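Long-range contacts in glucoamylase (Thermoanaerobacterium thermosaccharolyticum, PDB 1LF6), which hydrolyses terminal alpha-1,4-linked glucose units one after another from the non-reducing ends of glucan chains, releasing beta-D-glucose: residues Trp32-Lys37 against Leu321-Trp325; Ala55-Ile59 against Asp88-Asp92; Asp68-Glu74 against Tyr155-Asn161. Numbering follows the deposited sequence.

Contact 1: Trp32-Lys37 against Leu321-Trp325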
# COMPACT_ATOMS: atom_id res chain seq x y z
N TRP A 32 11.22 8.16 -7.73
CA TRP A 32 11.02 7.49 -6.42
C TRP A 32 11.66 6.13 -6.46
O TRP A 32 12.12 5.63 -7.48
CB TRP A 32 9.54 7.45 -6.10
CG TRP A 32 8.94 8.82 -5.85
CD1 TRP A 32 8.25 9.53 -6.80
CD2 TRP A 32 9.08 9.66 -4.71
NE1 TRP A 32 7.89 10.75 -6.28
CE2 TRP A 32 8.38 10.85 -5.00
CE3 TRP A 32 9.68 9.50 -3.46
CZ2 TRP A 32 8.30 11.89 -4.08
CZ3 TRP A 32 9.58 10.53 -2.55
CH2 TRP A 32 8.90 11.71 -2.87
N ALA A 33 11.63 5.47 -5.31
CA ALA A 33 12.17 4.12 -5.18
C ALA A 33 11.22 3.03 -5.68
O ALA A 33 10.03 3.27 -5.87
CB ALA A 33 12.53 3.85 -3.71
N SER A 34 11.77 1.84 -5.89
CA SER A 34 10.98 0.70 -6.35
C SER A 34 9.80 0.50 -5.41
O SER A 34 9.95 0.60 -4.18
CB SER A 34 11.85 -0.56 -6.37
OG SER A 34 11.06 -1.70 -6.63
N ALA A 35 8.63 0.22 -5.98
CA ALA A 35 7.42 0.02 -5.19
C ALA A 35 7.36 -1.35 -4.51
O ALA A 35 6.48 -1.59 -3.68
CB ALA A 35 6.19 0.22 -6.08
N GLN A 36 8.27 -2.25 -4.86
CA GLN A 36 8.33 -3.57 -4.23
C GLN A 36 9.04 -3.35 -2.90
O GLN A 36 10.23 -3.02 -2.85
CB GLN A 36 9.11 -4.55 -5.12
CG GLN A 36 9.70 -5.76 -4.40
CD GLN A 36 8.66 -6.70 -3.78
OE1 GLN A 36 9.02 -7.65 -3.09
NE2 GLN A 36 7.37 -6.43 -4.02
N LYS A 37 8.30 -3.53 -1.81
CA LYS A 37 8.86 -3.30 -0.49
C LYS A 37 9.18 -4.54 0.32
O LYS A 37 8.41 -5.51 0.33
CB LYS A 37 7.91 -2.40 0.32
CG LYS A 37 7.55 -1.10 -0.36
CD LYS A 37 8.78 -0.27 -0.70
CE LYS A 37 8.39 1.07 -1.29
NZ LYS A 37 9.59 1.86 -1.72
N LEU A 321 1.32 1.83 0.79
CA LEU A 321 2.37 2.77 1.18
C LEU A 321 3.55 2.65 0.22
O LEU A 321 4.68 2.42 0.63
CB LEU A 321 2.82 2.49 2.62
CG LEU A 321 3.61 3.61 3.32
CD1 LEU A 321 2.78 4.89 3.37
CD2 LEU A 321 3.98 3.16 4.72
N SER A 322 3.27 2.80 -1.07
CA SER A 322 4.31 2.74 -2.08
C SER A 322 3.94 3.61 -3.27
O SER A 322 2.83 4.13 -3.34
CB SER A 322 4.53 1.29 -2.55
OG SER A 322 3.40 0.78 -3.24
N ILE A 323 4.88 3.75 -4.19
CA ILE A 323 4.67 4.54 -5.40
C ILE A 323 5.00 3.62 -6.57
O ILE A 323 6.13 3.62 -7.07
CB ILE A 323 5.60 5.76 -5.41
CG1 ILE A 323 5.33 6.62 -4.18
CG2 ILE A 323 5.41 6.55 -6.70
CD1 ILE A 323 6.31 7.74 -3.97
N PRO A 324 4.02 2.84 -7.03
CA PRO A 324 4.20 1.90 -8.15
C PRO A 324 5.07 2.40 -9.29
O PRO A 324 4.93 3.53 -9.76
CB PRO A 324 2.76 1.58 -8.58
CG PRO A 324 1.97 2.75 -8.08
CD PRO A 324 2.59 3.00 -6.73
N TRP A 325 5.98 1.53 -9.73
CA TRP A 325 6.89 1.85 -10.82
C TRP A 325 7.56 3.20 -10.57
O TRP A 325 7.84 3.96 -11.50
CB TRP A 325 6.11 1.87 -12.14
CG TRP A 325 5.40 0.57 -12.39
CD1 TRP A 325 5.98 -0.64 -12.68
CD2 TRP A 325 3.99 0.33 -12.32
NE1 TRP A 325 5.01 -1.61 -12.78
CE2 TRP A 325 3.78 -1.05 -12.57
CE3 TRP A 325 2.87 1.15 -12.07
CZ2 TRP A 325 2.51 -1.63 -12.57
CZ3 TRP A 325 1.60 0.57 -12.07
CH2 TRP A 325 1.43 -0.81 -12.32
O HOH W 1 7.61 3.26 -3.99
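Ile-323 loses the most surface in this meeting of two irregular loops. Its m,t rotamer extends the side chain so that CD1 lies over a face of the Trp-32 indole, 3.4 Å from CG of Trp-32, a CH-pi contact with CD1 3.6 Å from the centroid of the five-membered ring. A slim aliphatic branch suits this place, because its end methyl can cover the flat ring closely. Ala-35 makes the second main approach: its CB lies 3.3 Å from Pro-324 CA and 3.5 Å from Ile-323 O, so close to the opposing backbone that a bulkier residue would collide. No direct hydrogen bond joins the loops. Instead Ile-323 N donates to a water (N to O 2.8 Å) that also sits 3.1 Å from Ala-33 O and accepts a weak bond from Lys-37 NZ, which is held chiefly by a salt bridge to Glu-61 and by Ser-34 O, 2.8 Å from NZ. Trp-325, by similarity a substrate-binding residue, points its CB away from the first loop, and its NE1 bonds to Glu-583. The arrangement belongs to the domain interface of a bacterial family GH15 glucoamylase, where a loop of the N-terminal beta-sandwich domain packs against the (alpha/alpha)-barrel domain's loop carrying Trp-325.

Contact 2: Ala55-Ile59 against Asp88-Asp92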
# COMPACT_ATOMS: atom_id res chain seq x y z
N ALA A 55 13.30 -1.20 0.76
CA ALA A 55 13.38 -1.72 -0.60
C ALA A 55 14.84 -1.86 -1.01
O ALA A 55 15.66 -1.00 -0.69
CB ALA A 55 12.64 -0.79 -1.57
N ASN A 56 15.16 -2.95 -1.69
CA ASN A 56 16.51 -3.20 -2.17
C ASN A 56 17.57 -3.08 -1.07
O ASN A 56 18.65 -2.54 -1.30
CB ASN A 56 16.83 -2.23 -3.32
CG ASN A 56 15.95 -2.47 -4.53
OD1 ASN A 56 15.58 -1.54 -5.24
ND2 ASN A 56 15.61 -3.73 -4.77
N GLY A 57 17.24 -3.59 0.11
CA GLY A 57 18.18 -3.57 1.22
C GLY A 57 18.39 -2.24 1.91
O GLY A 57 19.30 -2.09 2.72
N ALA A 58 17.53 -1.26 1.62
CA ALA A 58 17.69 0.04 2.25
C ALA A 58 16.38 0.76 2.47
O ALA A 58 15.36 0.48 1.83
CB ALA A 58 18.62 0.91 1.41
N ILE A 59 16.41 1.70 3.40
CA ILE A 59 15.25 2.51 3.70
C ILE A 59 14.88 3.27 2.43
O ILE A 59 15.74 3.88 1.80
CB ILE A 59 15.59 3.52 4.82
CG1 ILE A 59 15.70 2.79 6.16
CG2 ILE A 59 14.55 4.64 4.86
CD1 ILE A 59 16.28 3.62 7.28
N ASP A 88 27.22 -0.03 -4.58
CA ASP A 88 26.02 0.57 -4.00
C ASP A 88 25.26 -0.62 -3.45
O ASP A 88 24.85 -1.50 -4.21
CB ASP A 88 25.22 1.27 -5.10
CG ASP A 88 23.89 1.84 -4.61
OD1 ASP A 88 23.33 2.71 -5.32
OD2 ASP A 88 23.39 1.42 -3.55
N GLU A 89 25.09 -0.67 -2.13
CA GLU A 89 24.41 -1.80 -1.50
C GLU A 89 23.04 -2.11 -2.12
O GLU A 89 22.66 -3.28 -2.22
CB GLU A 89 24.25 -1.56 0.01
CG GLU A 89 23.07 -0.66 0.38
CD GLU A 89 22.90 -0.50 1.88
OE1 GLU A 89 23.11 -1.49 2.61
OE2 GLU A 89 22.54 0.61 2.32
N THR A 90 22.32 -1.08 -2.53
CA THR A 90 20.99 -1.27 -3.11
C THR A 90 20.99 -2.00 -4.45
O THR A 90 19.93 -2.35 -4.97
CB THR A 90 20.23 0.07 -3.27
OG1 THR A 90 20.89 0.91 -4.23
CG2 THR A 90 20.16 0.80 -1.94
N LYS A 91 22.16 -2.23 -5.03
CA LYS A 91 22.22 -2.93 -6.31
C LYS A 91 23.38 -3.90 -6.46
O LYS A 91 23.35 -4.78 -7.31
CB LYS A 91 22.26 -1.91 -7.45
CG LYS A 91 23.30 -0.83 -7.27
CD LYS A 91 22.70 0.54 -7.53
CE LYS A 91 22.25 0.69 -8.98
NZ LYS A 91 21.72 2.06 -9.23
N ASP A 92 24.40 -3.75 -5.62
CA ASP A 92 25.57 -4.62 -5.71
C ASP A 92 25.69 -5.61 -4.55
O ASP A 92 26.74 -6.22 -4.36
CB ASP A 92 26.85 -3.77 -5.77
CG ASP A 92 26.82 -2.76 -6.90
OD1 ASP A 92 26.42 -3.15 -8.02
OD2 ASP A 92 27.19 -1.59 -6.67
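Thr-90 buries more surface here than any other residue of the two segments, and its p rotamer serves two ends. It directs CG2 to 3.7 Å from Ala-58 CB, methyl against methyl, while OG1 donates to Asp-88 OD2 at 2.6 Å. Asp-88 is the N-cap of a short, weakly bonded helix: with chi1 near 180° its OD2 also accepts from Thr-90 N (2.9 Å), and its own N donates to Asp-92 OD2 (2.6 Å), with Asp-92 in the m rotamer. Across the gap, Ala-55 to Ala-58 form a type I' turn with Asn-56 and Gly-57 at its centre, residues that readily accept the positive phi required. Asn-56, chi1 m, brings its CB to 4.1 Å from Thr-90 CB, and its carbonyl O receives a CA-H...O contact from Thr-90 CA (3.2 Å). Glu-89 combines chi1 p with an extended chi2, carrying its carboxylate to the turn, with OE2 4.0 Å from Ala-58 CB; OE2 accepts from Phe-77 N and forms a salt bridge with Lys-122, and OE1 accepts from Asn-111. Asn-111 and Lys-122 also bond to Gly-57 O, so their side chains link turn and helix indirectly, while direct contact is van der Waals packing and one CA-H...O approach.

Contact 3: Asp68-Glu74 against Tyr155-Asn161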
# COMPACT_ATOMS: atom_id res chain seq x y z
N ASP A 68 0.50 10.44 3.79
CA ASP A 68 0.54 10.75 2.36
C ASP A 68 1.58 11.83 2.07
O ASP A 68 1.60 12.42 0.99
CB ASP A 68 -0.84 11.18 1.85
CG ASP A 68 -1.22 12.59 2.27
OD1 ASP A 68 -0.71 13.07 3.30
OD2 ASP A 68 -2.04 13.21 1.56
N THR A 69 2.46 12.07 3.04
CA THR A 69 3.52 13.06 2.88
C THR A 69 4.89 12.39 2.95
O THR A 69 5.46 12.21 4.03
CB THR A 69 3.44 14.16 3.97
OG1 THR A 69 2.11 14.68 4.01
CG2 THR A 69 4.40 15.30 3.65
N ALA A 70 5.40 11.99 1.79
CA ALA A 70 6.71 11.36 1.71
C ALA A 70 7.73 12.49 1.72
O ALA A 70 7.54 13.52 1.07
CB ALA A 70 6.83 10.55 0.43
N ASP A 71 8.81 12.30 2.47
CA ASP A 71 9.84 13.33 2.59
C ASP A 71 11.21 12.80 2.22
O ASP A 71 12.15 13.57 2.05
CB ASP A 71 9.88 13.84 4.03
CG ASP A 71 8.58 14.43 4.48
OD1 ASP A 71 8.00 13.93 5.47
OD2 ASP A 71 8.12 15.41 3.84
N VAL A 72 11.31 11.48 2.09
CA VAL A 72 12.57 10.84 1.78
C VAL A 72 12.45 9.85 0.63
O VAL A 72 11.44 9.15 0.51
CB VAL A 72 13.10 10.09 3.03
CG1 VAL A 72 14.43 9.42 2.72
CG2 VAL A 72 13.23 11.05 4.20
N LYS A 73 13.47 9.79 -0.22
CA LYS A 73 13.45 8.87 -1.34
C LYS A 73 14.22 7.62 -0.93
O LYS A 73 13.77 6.49 -1.15
CB LYS A 73 14.07 9.52 -2.57
CG LYS A 73 13.96 8.71 -3.86
CD LYS A 73 15.19 7.85 -4.10
CE LYS A 73 15.13 7.18 -5.47
NZ LYS A 73 16.38 6.45 -5.78
N GLU A 74 15.39 7.83 -0.33
CA GLU A 74 16.25 6.74 0.11
C GLU A 74 17.30 7.15 1.13
O GLU A 74 17.61 8.33 1.29
CB GLU A 74 16.99 6.12 -1.07
CG GLU A 74 16.18 5.28 -2.01
CD GLU A 74 17.07 4.49 -2.93
OE1 GLU A 74 17.95 5.11 -3.57
OE2 GLU A 74 16.90 3.25 -3.02
N TYR A 155 21.97 10.16 1.95
CA TYR A 155 20.59 10.48 2.30
C TYR A 155 19.98 11.36 1.20
O TYR A 155 20.51 12.43 0.91
CB TYR A 155 20.56 11.22 3.64
CG TYR A 155 19.25 11.90 3.96
CD1 TYR A 155 18.05 11.18 3.96
CD2 TYR A 155 19.20 13.26 4.29
CE1 TYR A 155 16.84 11.80 4.27
CE2 TYR A 155 18.00 13.88 4.60
CZ TYR A 155 16.82 13.15 4.59
OH TYR A 155 15.64 13.76 4.91
N ASP A 156 18.88 10.91 0.61
CA ASP A 156 18.23 11.69 -0.44
C ASP A 156 16.87 12.23 -0.00
O ASP A 156 15.86 11.53 -0.05
CB ASP A 156 18.04 10.84 -1.69
CG ASP A 156 17.50 11.63 -2.86
OD1 ASP A 156 17.31 11.04 -3.94
OD2 ASP A 156 17.25 12.85 -2.70
N PRO A 157 16.83 13.50 0.42
CA PRO A 157 15.55 14.07 0.85
C PRO A 157 14.67 14.53 -0.30
O PRO A 157 15.13 15.16 -1.26
CB PRO A 157 15.98 15.22 1.74
CG PRO A 157 17.21 15.71 1.06
CD PRO A 157 17.94 14.43 0.71
N HIS A 158 13.38 14.19 -0.21
CA HIS A 158 12.38 14.59 -1.19
C HIS A 158 11.24 15.14 -0.35
O HIS A 158 10.12 14.62 -0.38
CB HIS A 158 11.87 13.40 -2.00
CG HIS A 158 12.78 12.99 -3.11
ND1 HIS A 158 12.35 12.28 -4.20
CD2 HIS A 158 14.11 13.19 -3.29
CE1 HIS A 158 13.37 12.05 -5.01
NE2 HIS A 158 14.45 12.59 -4.48
N ILE A 159 11.53 16.20 0.39
CA ILE A 159 10.55 16.80 1.28
C ILE A 159 9.25 17.21 0.61
O ILE A 159 9.25 17.81 -0.47
CB ILE A 159 11.18 18.00 2.02
CG1 ILE A 159 12.46 17.54 2.71
CG2 ILE A 159 10.20 18.56 3.06
CD1 ILE A 159 13.30 18.66 3.27
N LYS A 160 8.15 16.87 1.26
CA LYS A 160 6.81 17.15 0.77
C LYS A 160 6.55 16.64 -0.64
O LYS A 160 6.11 17.37 -1.52
CB LYS A 160 6.51 18.65 0.85
CG LYS A 160 6.12 19.11 2.25
CD LYS A 160 5.34 20.42 2.18
CE LYS A 160 4.63 20.69 3.49
NZ LYS A 160 3.72 21.87 3.38
N ASN A 161 6.84 15.35 -0.84
CA ASN A 161 6.61 14.67 -2.11
C ASN A 161 7.30 15.18 -3.36
O ASN A 161 6.76 15.04 -4.46
CB ASN A 161 5.10 14.59 -2.38
CG ASN A 161 4.35 13.91 -1.26
OD1 ASN A 161 3.55 14.53 -0.56
ND2 ASN A 161 4.61 12.62 -1.08
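Five hydrogen bonds join these antiparallel segments, four of them between backbone atoms. Near the end of strand 150-157, Lys-73 N donates to Asp-156 O (3.0 Å) and Asp-156 N to Glu-74 O (3.0 Å). Further along, His-158 N reaches Asp-71 O at 2.6 Å and Asn-161 N reaches Ala-70 O at 2.7 Å. The fifth uses a side chain: Asp-71 OD2 accepts from Lys-160 N (3.0 Å), an apt task for a carboxylate beside a loop whose amides have left the regular strand pattern. Ile-159 N is satisfied by Asn-166 instead. Val-72 and Pro-157 face each other as a non-hydrogen-bonded pair, a position where proline's missing NH costs nothing across this pair of strands.

The strands are neighbours in the seven-stranded antiparallel sheet of the N-terminal super beta sandwich; the axes of 70-72 and 155-157 approach to 6.1 Å, with 147° between their N-to-C directions. Val-72 and Tyr-155 turn inward onto Leu-248 of the other sheet, with Val-72 CG2 3.7 Å from Tyr-155 CE1, and the buried phenol oxygen is paired with Thr-188.

On the other side, His-158 offers a ring face to Lys-73, whose CB lies 3.5 Å from the imidazole centroid and almost on its normal, a CH-pi contact. The polar edge of the imidazole bonds mainly to Asp-30, with only a weak bond from His-158 NE2 to Asp-156 OD1 (3.3 Å). The lysine's long chain leads its charge away to a salt bridge with its neighbour, Lys-73 NZ to Glu-74 OE1 at 3.0 Å.

In chain order the six segments run 32-37, 55-59, 68-74, 88-92, 155-161 and 321-325, so contact 1 encloses the other two, while the segments of contacts 2 and 3 alternate along the chain. The centre of contact 1 is about 13 Å from those of contacts 2 and 3, which are about 17 Å apart. Contacts 2 and 3 involve the adjacent strands 58-63 and 70-80 of one sheet; Ile-59 O lies 3.8 Å from Glu-74 CB. The loop 32-37 packs against both: Gln-36 O lies 3.5 Å from Ala-55 CB, and Trp-32 CH2 3.5 Å from His-158 CB. Packing is thus continuous from the beta sandwich to the catalytic domain's probable substrate-binding loop.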